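Local atomic coordinates of putative aspartate aminotransferase (Thermus thermophilus, PDB entry 1IUG), a protein that probably catalyses pyridoxal-phosphate-dependent transfer of amino groups between amino acids such as aspartate and 2-oxo acids, as a class-V aminotransferase. Residues A[100-105]-A[117-122]. Residues are numbered along the deposited sequence; the frame is centred on the assembly and turned at random.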
loop_
_atom_site.group_PDB
_atom_site.type_symbol
_atom_site.label_atom_id
_atom_site.label_comp_id
_atom_site.label_asym_id
_atom_site.label_seq_id
_atom_site.Cartn_x
_atom_site.Cartn_y
_atom_site.Cartn_z
ATOM N N VAL A 100 -27.201 -2.218 -1.655
ATOM C CA VAL A 100 -28.361 -1.335 -1.585
ATOM C C VAL A 100 -28.141 -0.538 -0.301
ATOM O O VAL A 100 -28.206 -1.084 0.804
ATOM C CB VAL A 100 -29.685 -2.124 -1.519
ATOM C CG1 VAL A 100 -30.861 -1.167 -1.640
ATOM C CG2 VAL A 100 -29.735 -3.166 -2.629
ATOM N N VAL A 101 -27.901 0.760 -0.455
ATOM C CA VAL A 101 -27.588 1.606 0.684
ATOM C C VAL A 101 -28.586 2.666 1.147
ATOM O O VAL A 101 -28.983 3.550 0.375
ATOM C CB VAL A 101 -26.222 2.309 0.443
ATOM C CG1 VAL A 101 -25.748 3.009 1.708
ATOM C CG2 VAL A 101 -25.183 1.302 -0.037
ATOM N N GLU A 102 -28.971 2.575 2.422
ATOM C CA GLU A 102 -29.849 3.569 3.028
ATOM C C GLU A 102 -28.897 4.573 3.657
ATOM O O GLU A 102 -28.123 4.242 4.551
ATOM C CB GLU A 102 -30.771 2.985 4.103
ATOM C CG GLU A 102 -31.565 4.076 4.836
ATOM C CD GLU A 102 -32.738 3.539 5.636
ATOM O OE1 GLU A 102 -32.786 3.783 6.862
ATOM O OE2 GLU A 102 -33.625 2.895 5.038
ATOM N N ARG A 103 -28.980 5.803 3.180
ATOM C CA ARG A 103 -28.120 6.886 3.610
ATOM C C ARG A 103 -28.893 7.874 4.494
ATOM O O ARG A 103 -29.828 8.531 4.036
ATOM C CB ARG A 103 -27.578 7.527 2.324
ATOM C CG ARG A 103 -26.402 8.478 2.393
ATOM C CD ARG A 103 -26.645 9.717 3.197
ATOM N NE ARG A 103 -25.633 10.747 2.938
ATOM C CZ ARG A 103 -25.163 11.087 1.737
ATOM N NH1 ARG A 103 -25.599 10.484 0.637
ATOM N NH2 ARG A 103 -24.254 12.049 1.634
ATOM N N LEU A 104 -28.530 7.927 5.775
ATOM C CA LEU A 104 -29.167 8.837 6.725
ATOM C C LEU A 104 -28.236 10.012 7.033
ATOM O O LEU A 104 -27.218 9.849 7.712
ATOM C CB LEU A 104 -29.530 8.105 8.019
ATOM C CG LEU A 104 -30.541 6.958 7.935
ATOM C CD1 LEU A 104 -30.833 6.453 9.342
ATOM C CD2 LEU A 104 -31.829 7.419 7.255
ATOM N N ASP A 105 -28.599 11.195 6.544
ATOM C CA ASP A 105 -27.789 12.396 6.739
ATOM C C ASP A 105 -27.935 13.116 8.069
ATOM O O ASP A 105 -29.040 13.310 8.575
ATOM C CB ASP A 105 -28.032 13.400 5.610
ATOM C CG ASP A 105 -27.371 12.990 4.315
ATOM O OD1 ASP A 105 -26.163 13.266 4.152
ATOM O OD2 ASP A 105 -28.064 12.397 3.457
ATOM N N VAL A 117 -30.933 3.911 14.122
ATOM C CA VAL A 117 -30.454 2.705 13.458
ATOM C C VAL A 117 -31.203 1.444 13.875
ATOM O O VAL A 117 -30.899 0.347 13.400
ATOM C CB VAL A 117 -28.931 2.503 13.664
ATOM C CG1 VAL A 117 -28.168 3.696 13.098
ATOM C CG2 VAL A 117 -28.605 2.297 15.146
ATOM N N ALA A 118 -32.180 1.598 14.766
ATOM C CA ALA A 118 -32.976 0.462 15.222
ATOM C C ALA A 118 -34.036 0.143 14.160
ATOM O O ALA A 118 -35.233 0.312 14.386
ATOM C CB ALA A 118 -33.627 0.779 16.574
ATOM N N LYS A 119 -33.564 -0.284 12.990
ATOM C CA LYS A 119 -34.402 -0.628 11.843
ATOM C C LYS A 119 -34.257 -2.113 11.531
ATOM O O LYS A 119 -33.141 -2.619 11.450
ATOM C CB LYS A 119 -33.899 0.082 10.585
ATOM C CG LYS A 119 -33.957 1.590 10.464
ATOM C CD LYS A 119 -35.355 2.145 10.556
ATOM C CE LYS A 119 -35.340 3.661 10.376
ATOM N NZ LYS A 119 -33.967 4.215 10.134
ATOM N N GLU A 120 -35.367 -2.798 11.282
ATOM C CA GLU A 120 -35.300 -4.213 10.928
ATOM C C GLU A 120 -35.223 -4.329 9.404
ATOM O O GLU A 120 -35.728 -3.462 8.688
ATOM C CB GLU A 120 -36.522 -4.973 11.457
ATOM C CG GLU A 120 -37.860 -4.397 11.014
ATOM C CD GLU A 120 -39.044 -5.241 11.454
ATOM O OE1 GLU A 120 -39.058 -5.709 12.616
ATOM O OE2 GLU A 120 -39.970 -5.428 10.632
ATOM N N GLY A 121 -34.549 -5.368 8.919
ATOM C CA GLY A 121 -34.438 -5.577 7.483
ATOM C C GLY A 121 -33.087 -5.313 6.833
ATOM O O GLY A 121 -32.970 -5.374 5.607
ATOM N N TYR A 122 -32.063 -5.035 7.637
ATOM C CA TYR A 122 -30.736 -4.761 7.090
ATOM C C TYR A 122 -29.720 -5.830 7.453
ATOM O O TYR A 122 -29.722 -6.365 8.564
ATOM C CB TYR A 122 -30.239 -3.386 7.541
ATOM C CG TYR A 122 -31.204 -2.270 7.228
ATOM C CD1 TYR A 122 -32.258 -1.986 8.090
ATOM C CD2 TYR A 122 -31.094 -1.526 6.051
ATOM C CE1 TYR A 122 -33.183 -0.997 7.790
ATOM C CE2 TYR A 122 -32.020 -0.523 5.743
ATOM C CZ TYR A 122 -33.062 -0.269 6.621
ATOM O OH TYR A 122 -33.998 0.703 6.348
#
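The carboxylate of Glu-102 is shared between the hydroxyl of Tyr-122 and the ammonium group of Lys-119, one oxygen serving each. Tyr-122 OH donates a short hydrogen bond to Glu-102 OE2 (2.6 Å), arriving from above the carboxylate plane, about 48° out of it. The acid and the phenol cross nearly at right angles, with the carboxylate and ring planes 79° apart, and OE2 sits at the edge of the ring, near its plane. With CG anti to the backbone N (chi1 173°) and the rest of the chain extended, Glu-102 reaches from strand 100-105 to the loop; its CB lies beside Tyr-122 CE2 at 4.1 Å.

On the second oxygen, Glu-102 OE1 forms a salt bridge with Lys-119 NZ at 3.5 Å, a loose pairing. The lysine chain, bent along its length, crosses the glutamate about perpendicularly and meets Leu-104 tip to tip, Leu-104 CD1 lying 3.9 Å from Lys-119 NZ. The same ammonium group is hydrogen-bonded to the carbonyl of Asp-116.

Strand 100-105 is an outermost strand, within the chain, of the seven-stranded mixed sheet of the large domain of this fold-type I PLP enzyme, running parallel to strand 77-82; residues 117-122 belong to the connection leading on to strand 124-128. Asn-151 hydrogen-bonds to Lys-119 O and Tyr-122 N, while Tyr-122 also packs on Phe-147 of helix 140-150.

Shortening Glu-102 to alanine would probably cost the Tyr-122 hydroxyl its acceptor and leave Lys-119 with the Asp-116 carbonyl but no carboxylate beside it. The contact is thus a surface polar link between edge strand and loop, away from the cofactor lysine, in which a short phenol bond and a looser ion pair, with a weak, long ion pair from Glu-102 OE2 to Arg-77 of the neighbouring strand, together probably favour the ionised carboxylate.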